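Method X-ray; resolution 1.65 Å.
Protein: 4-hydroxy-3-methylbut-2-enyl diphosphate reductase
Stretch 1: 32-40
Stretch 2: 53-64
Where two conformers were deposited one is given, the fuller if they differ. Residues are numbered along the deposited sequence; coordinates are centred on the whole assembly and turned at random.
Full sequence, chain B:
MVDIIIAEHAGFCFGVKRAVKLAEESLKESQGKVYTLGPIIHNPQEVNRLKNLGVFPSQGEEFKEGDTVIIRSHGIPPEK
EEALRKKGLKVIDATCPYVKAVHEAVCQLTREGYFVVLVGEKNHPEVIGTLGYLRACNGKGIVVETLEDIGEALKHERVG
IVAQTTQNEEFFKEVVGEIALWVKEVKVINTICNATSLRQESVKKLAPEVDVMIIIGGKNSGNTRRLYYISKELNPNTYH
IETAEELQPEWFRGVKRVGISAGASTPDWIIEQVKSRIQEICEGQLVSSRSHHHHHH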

ATOM      1  N   GLY B  32      12.900 -47.483   3.506  1.00 30.61           N
ATOM      2  CA  GLY B  32      11.479 -47.780   3.560  1.00 30.51           C
ATOM      3  C   GLY B  32      10.794 -47.280   2.317  1.00 30.59           C
ATOM      4  O   GLY B  32      11.474 -46.878   1.344  1.00 31.60           O
ATOM      5  N   LYS B  33       9.462 -47.258   2.340  1.00 31.18           N
ATOM      6  CA  LYS B  33       8.709 -46.816   1.167  1.00 31.46           C
ATOM      7  C   LYS B  33       8.707 -45.273   1.094  1.00 31.33           C
ATOM      8  O   LYS B  33       8.555 -44.620   2.136  1.00 30.47           O
ATOM      9  CB  LYS B  33       7.294 -47.344   1.251  1.00 31.96           C
ATOM     10  CG  LYS B  33       6.383 -46.967   0.091  1.00 33.59           C
ATOM     11  CD  LYS B  33       5.246 -47.965  -0.023  1.00 35.47           C
ATOM     12  CE  LYS B  33       4.205 -47.501  -1.037  1.00 38.82           C
ATOM     13  NZ  LYS B  33       3.250 -48.581  -1.381  1.00 41.44           N
ATOM     14  N   VAL B  34       8.871 -44.733  -0.116  1.00 29.70           N
ATOM     15  CA  VAL B  34       8.898 -43.257  -0.336  1.00 28.96           C
ATOM     16  C   VAL B  34       7.538 -42.681  -0.741  1.00 28.77           C
ATOM     17  O   VAL B  34       6.946 -43.061  -1.774  1.00 28.79           O
ATOM     18  CB  VAL B  34       9.985 -42.839  -1.392  1.00 29.73           C
ATOM     19  CG1 VAL B  34       9.964 -41.296  -1.580  1.00 29.68           C
ATOM     20  CG2 VAL B  34      11.400 -43.358  -0.962  1.00 32.94           C
ATOM     21  N   TYR B  35       7.094 -41.696   0.054  1.00 28.38           N
ATOM     22  CA  TYR B  35       5.811 -41.020  -0.208  1.00 28.01           C
ATOM     23  C   TYR B  35       6.068 -39.531  -0.312  1.00 29.00           C
ATOM     24  O   TYR B  35       6.932 -38.980   0.367  1.00 28.08           O
ATOM     25  CB  TYR B  35       4.866 -41.185   0.961  1.00 27.38           C
ATOM     26  CG  TYR B  35       4.370 -42.574   1.203  1.00 29.15           C
ATOM     27  CD1 TYR B  35       3.185 -42.999   0.659  1.00 29.01           C
ATOM     28  CD2 TYR B  35       5.085 -43.441   2.041  1.00 26.46           C
ATOM     29  CE1 TYR B  35       2.687 -44.288   0.916  1.00 29.14           C
ATOM     30  CE2 TYR B  35       4.619 -44.703   2.290  1.00 25.10           C
ATOM     31  CZ  TYR B  35       3.430 -45.134   1.740  1.00 29.62           C
ATOM     32  OH  TYR B  35       2.924 -46.386   1.993  1.00 31.81           O
ATOM     33  N   THR B  36       5.248 -38.893  -1.158  1.00 28.41           N
ATOM     34  CA  THR B  36       5.058 -37.456  -1.095  1.00 30.21           C
ATOM     35  C   THR B  36       3.810 -37.295  -0.261  1.00 29.88           C
ATOM     36  O   THR B  36       2.927 -38.178  -0.200  1.00 28.93           O
ATOM     37  CB  THR B  36       4.903 -36.795  -2.536  1.00 28.92           C
ATOM     38  OG1 THR B  36       3.795 -37.362  -3.247  1.00 33.67           O
ATOM     39  CG2 THR B  36       6.213 -36.931  -3.359  1.00 29.85           C
ATOM     40  N   LEU B  37       3.775 -36.207   0.482  1.00 32.69           N
ATOM     41  CA  LEU B  37       2.605 -35.940   1.308  0.50 33.15           C
ATOM     42  C   LEU B  37       1.519 -35.310   0.443  1.00 33.40           C
ATOM     43  O   LEU B  37       1.486 -34.076   0.269  1.00 34.34           O
ATOM     44  CB  LEU B  37       2.989 -35.007   2.448  0.50 33.97           C
ATOM     45  CG  LEU B  37       3.779 -35.572   3.611  0.50 35.01           C
ATOM     46  CD1 LEU B  37       4.118 -34.411   4.575  0.50 35.69           C
ATOM     47  CD2 LEU B  37       2.939 -36.648   4.317  0.50 35.71           C
ATOM     48  N   GLY B  38       0.664 -36.161  -0.096  1.00 33.12           N
ATOM     49  CA  GLY B  38      -0.302 -35.822  -1.149  1.00 33.34           C
ATOM     50  C   GLY B  38       0.430 -35.858  -2.495  1.00 34.28           C
ATOM     51  O   GLY B  38       1.664 -35.960  -2.525  1.00 32.33           O
ATOM     52  N   PRO B  39      -0.307 -35.735  -3.602  1.00 33.14           N
ATOM     53  CA  PRO B  39       0.335 -35.732  -4.933  1.00 34.59           C
ATOM     54  C   PRO B  39       1.243 -34.514  -5.078  1.00 34.62           C
ATOM     55  O   PRO B  39       0.891 -33.403  -4.667  1.00 35.10           O
ATOM     56  CB  PRO B  39      -0.849 -35.647  -5.887  1.00 34.68           C
ATOM     57  CG  PRO B  39      -1.887 -34.948  -5.100  1.00 35.75           C
ATOM     58  CD  PRO B  39      -1.760 -35.525  -3.722  1.00 34.64           C
ATOM     59  N   ILE B  40       2.424 -34.698  -5.672  1.00 34.35           N
ATOM     60  CA  ILE B  40       3.435 -33.644  -5.609  1.00 33.85           C
ATOM     61  C   ILE B  40       3.039 -32.376  -6.389  1.00 34.89           C
ATOM     62  O   ILE B  40       3.508 -31.283  -6.062  1.00 35.49           O
ATOM     63  CB  ILE B  40       4.799 -34.153  -6.111  1.00 34.00           C
ATOM     64  CG1 ILE B  40       5.888 -33.151  -5.745  1.00 33.22           C
ATOM     65  CG2 ILE B  40       4.738 -34.509  -7.580  1.00 34.11           C
ATOM     66  CD1 ILE B  40       7.279 -33.816  -5.575  1.00 38.74           C
TER
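Stretch 2, residues 53-64: LGVFPSQGEEFK

How does the backbone of stretch 2 run against stretch 1? It leaves a helix at Gly-54, whose positive phi (106°) closes a Schellman motif, and then extends as a strand through Phe-56 and Pro-57 beside the strand Val-34 to Thr-36. The two run parallel, their N-to-C directions 42° apart (signed crossing angle -42°), with the axes approaching to 4.4 Å. Tyr-35 pairs with Phe-56, CA to CA 4.6 Å, and Thr-36 with Pro-57, CA to CA 5.0 Å. The hydrogen bonds alternate as a parallel register requires: Phe-56 N donates to Val-34 O at 2.8 Å and nearly straight (176°), Thr-36 N to Phe-56 O at 2.9 Å, and Ser-58 N to Thr-36 O at 2.9 Å. Phe-56 thus uses both its amide and its carbonyl on stretch 1, and Pro-57, which has no amide hydrogen, falls where none is needed. Before this ladder, one water bridges the chains, accepting from Val-34 N (2.9 Å) and donating to Gly-54 O (2.8 Å).

What gathers around Tyr-35, the residue with the largest covered area, 103 Å²? Its backbone lies close to the partner strand, with Tyr-35 CA 3.0 Å from Phe-56 O in a CA-H...O contact. The side chain, chi1 in m, leaves on the same face of the sheet as that of Phe-56, and Tyr-35 CD1 lies 4.0 Å from Phe-56 CB and 3.9 Å from Ser-58 CB. Stretch 2 then turns back so that Phe-63 reaches the ring: the edge of Phe-63 points at the face of Tyr-35, centroids 5.7 Å apart and planes at 71°, while Tyr-35 CE2 is 3.7 Å from Phe-63 CB. Leu-37 extends this apolar patch, its CD2 3.6 Å from Phe-63 CE2, although its CA-to-CB bond points away from stretch 2.

Why does Phe-56 bury 84 Å² against stretch 1? Beyond its backbone bonds, its ring is covered by the extended, all-t side chain of Lys-33. Lys-33 NZ stands 4.0 Å from the Phe-56 ring centroid and only 2° off the normal, a cation-pi contact, and Lys-33 CE lies 3.6 Å from that centroid, adding a CH-pi contact. The ammonium therefore meets the pi cloud nearly head-on while the aliphatic chain packs on the same face.

How is the contact finished on the other face and at its far end? There Thr-36 CG2 meets Val-55 CG1 at 3.6 Å. Thr-36 OG1 donates to Gly-38 O at 2.7 Å, a bond within stretch 1 that ties down the turn after its strand. As the strands end, a side chain takes over from the backbone: Gly-38 N donates to Ser-58 OG at 3.1 Å. Pro-39 CB and Pro-57 CB, 4.4 Å apart, add a last apolar contact.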

ATOM      1  N   LEU B  53       8.443 -44.822 -10.532  1.00 30.87           N
ATOM      2  CA  LEU B  53       9.801 -44.830  -9.931  1.00 31.12           C
ATOM      3  C   LEU B  53       9.874 -45.316  -8.497  1.00 32.14           C
ATOM      4  O   LEU B  53      10.984 -45.595  -7.988  1.00 34.21           O
ATOM      5  CB  LEU B  53      10.402 -43.411  -9.947  1.00 32.15           C
ATOM      6  CG  LEU B  53      10.791 -42.728 -11.237  1.00 31.59           C
ATOM      7  CD1 LEU B  53      11.294 -41.316 -10.940  1.00 30.87           C
ATOM      8  CD2 LEU B  53      11.846 -43.557 -12.004  1.00 29.25           C
ATOM      9  N   GLY B  54       8.733 -45.365  -7.819  1.00 31.28           N
ATOM     10  CA  GLY B  54       8.664 -45.685  -6.393  1.00 31.24           C
ATOM     11  C   GLY B  54       8.383 -44.500  -5.448  1.00 30.19           C
ATOM     12  O   GLY B  54       8.583 -44.602  -4.228  1.00 30.26           O
ATOM     13  N   VAL B  55       7.989 -43.369  -6.009  1.00 30.39           N
ATOM     14  CA  VAL B  55       7.576 -42.196  -5.220  1.00 29.27           C
ATOM     15  C   VAL B  55       6.041 -42.104  -5.230  1.00 29.90           C
ATOM     16  O   VAL B  55       5.445 -41.744  -6.227  1.00 30.80           O
ATOM     17  CB  VAL B  55       8.272 -40.903  -5.751  1.00 29.78           C
ATOM     18  CG1 VAL B  55       7.735 -39.686  -5.007  1.00 31.16           C
ATOM     19  CG2 VAL B  55       9.806 -41.021  -5.636  1.00 29.17           C
ATOM     20  N   PHE B  56       5.423 -42.481  -4.110  1.00 31.53           N
ATOM     21  CA  PHE B  56       3.973 -42.670  -4.050  1.00 31.70           C
ATOM     22  C   PHE B  56       3.298 -41.491  -3.414  1.00 31.18           C
ATOM     23  O   PHE B  56       3.763 -40.983  -2.429  1.00 31.25           O
ATOM     24  CB  PHE B  56       3.641 -43.920  -3.230  1.00 31.96           C
ATOM     25  CG  PHE B  56       4.210 -45.205  -3.822  1.00 33.86           C
ATOM     26  CD1 PHE B  56       3.474 -45.915  -4.752  1.00 36.22           C
ATOM     27  CD2 PHE B  56       5.497 -45.654  -3.498  1.00 33.67           C
ATOM     28  CE1 PHE B  56       3.953 -47.082  -5.318  1.00 35.12           C
ATOM     29  CE2 PHE B  56       5.987 -46.827  -4.060  1.00 34.38           C
ATOM     30  CZ  PHE B  56       5.208 -47.546  -4.972  1.00 34.97           C
ATOM     31  N   PRO B  57       2.171 -41.058  -4.003  1.00 30.22           N
ATOM     32  CA  PRO B  57       1.380 -39.981  -3.447  1.00 30.96           C
ATOM     33  C   PRO B  57       0.582 -40.521  -2.258  1.00 29.87           C
ATOM     34  O   PRO B  57      -0.280 -41.389  -2.430  1.00 32.40           O
ATOM     35  CB  PRO B  57       0.454 -39.622  -4.594  1.00 30.54           C
ATOM     36  CG  PRO B  57       0.318 -40.837  -5.389  1.00 30.65           C
ATOM     37  CD  PRO B  57       1.611 -41.577  -5.270  1.00 31.30           C
ATOM     38  N   SER B  58       0.878 -40.025  -1.067  1.00 31.62           N
ATOM     39  CA  SER B  58       0.121 -40.486   0.102  1.00 32.26           C
ATOM     40  C   SER B  58      -1.373 -40.167   0.006  1.00 33.45           C
ATOM     41  O   SER B  58      -1.748 -39.142  -0.556  1.00 34.57           O
ATOM     42  CB  SER B  58       0.750 -40.027   1.398  1.00 33.50           C
ATOM     43  OG  SER B  58       0.502 -38.660   1.649  1.00 30.80           O
ATOM     44  N   GLN B  59      -2.218 -41.046   0.545  1.00 34.59           N
ATOM     45  CA  GLN B  59      -3.666 -40.840   0.481  1.00 34.94           C
ATOM     46  C   GLN B  59      -4.261 -40.501   1.855  1.00 35.03           C
ATOM     47  O   GLN B  59      -5.354 -39.952   1.927  1.00 35.65           O
ATOM     48  CB  GLN B  59      -4.374 -42.032  -0.183  1.00 37.20           C
ATOM     49  CG  GLN B  59      -4.624 -43.252   0.667  1.00 38.75           C
ATOM     50  CD  GLN B  59      -5.599 -44.263   0.007  1.00 38.49           C
ATOM     51  OE1 GLN B  59      -6.814 -44.081   0.012  1.00 46.70           O
ATOM     52  NE2 GLN B  59      -5.055 -45.303  -0.558  1.00 44.25           N
ATOM     53  N   GLY B  60      -3.545 -40.856   2.924  1.00 32.86           N
ATOM     54  CA  GLY B  60      -4.061 -40.678   4.295  1.00 32.94           C
ATOM     55  C   GLY B  60      -2.861 -40.669   5.240  1.00 31.49           C
ATOM     56  O   GLY B  60      -1.978 -39.813   5.157  1.00 32.08           O
ATOM     57  N   GLU B  61      -2.856 -41.633   6.155  1.00 31.35           N
ATOM     58  CA  GLU B  61      -1.805 -41.723   7.148  1.00 31.98           C
ATOM     59  C   GLU B  61      -1.227 -43.152   7.047  1.00 31.87           C
ATOM     60  O   GLU B  61      -0.904 -43.815   8.044  1.00 32.24           O
ATOM     61  CB  GLU B  61      -2.413 -41.361   8.517  1.00 32.62           C
ATOM     62  CG  GLU B  61      -1.469 -41.270   9.703  1.00 33.67           C
ATOM     63  CD  GLU B  61      -0.396 -40.194   9.632  1.00 32.95           C
ATOM     64  OE1 GLU B  61      -0.556 -39.071   9.107  1.00 35.05           O
ATOM     65  OE2 GLU B  61       0.699 -40.484  10.145  1.00 35.24           O
ATOM     66  N   GLU B  62      -1.068 -43.637   5.813  1.00 30.73           N
ATOM     67  CA  GLU B  62      -0.674 -45.031   5.616  1.00 32.58           C
ATOM     68  C   GLU B  62       0.822 -45.319   5.814  1.00 32.62           C
ATOM     69  O   GLU B  62       1.189 -46.476   5.986  1.00 32.62           O
ATOM     70  CB  GLU B  62      -1.104 -45.552   4.232  1.00 33.45           C
ATOM     71  CG  GLU B  62      -0.378 -44.896   3.057  1.00 33.68           C
ATOM     72  CD  GLU B  62      -1.077 -43.656   2.497  1.00 34.18           C
ATOM     73  OE1 GLU B  62      -1.586 -42.811   3.276  1.00 32.99           O
ATOM     74  OE2 GLU B  62      -1.107 -43.542   1.260  1.00 34.94           O
ATOM     75  N   PHE B  63       1.676 -44.296   5.740  1.00 32.19           N
ATOM     76  CA  PHE B  63       3.133 -44.466   5.953  1.00 32.47           C
ATOM     77  C   PHE B  63       3.439 -44.901   7.381  1.00 33.32           C
ATOM     78  O   PHE B  63       2.711 -44.563   8.325  1.00 32.67           O
ATOM     79  CB  PHE B  63       3.912 -43.197   5.548  1.00 32.51           C
ATOM     80  CG  PHE B  63       3.121 -41.908   5.757  1.00 33.07           C
ATOM     81  CD1 PHE B  63       2.967 -41.392   7.038  1.00 33.63           C
ATOM     82  CD2 PHE B  63       2.527 -41.236   4.688  1.00 36.41           C
ATOM     83  CE1 PHE B  63       2.243 -40.230   7.282  1.00 34.75           C
ATOM     84  CE2 PHE B  63       1.799 -40.038   4.921  1.00 34.07           C
ATOM     85  CZ  PHE B  63       1.657 -39.559   6.229  1.00 34.37           C
ATOM     86  N   LYS B  64       4.496 -45.689   7.523  1.00 33.63           N
ATOM     87  CA  LYS B  64       4.846 -46.294   8.795  1.00 33.83           C
ATOM     88  C   LYS B  64       6.269 -45.955   9.207  1.00 33.64           C
ATOM     89  O   LYS B  64       7.065 -45.479   8.408  1.00 32.48           O
ATOM     90  CB  LYS B  64       4.640 -47.815   8.744  1.00 34.11           C
ATOM     91  CG  LYS B  64       5.703 -48.580   7.978  1.00 34.69           C
ATOM     92  CD  LYS B  64       5.115 -49.911   7.538  1.00 41.62           C
ATOM     93  CE  LYS B  64       6.066 -51.104   7.561  1.00 42.43           C
ATOM     94  NZ  LYS B  64       7.469 -51.014   7.104  1.00 42.74           N
TER
HETATM   95  O   HOH W   1       9.411 -46.490  -2.397  1.00 22.74           O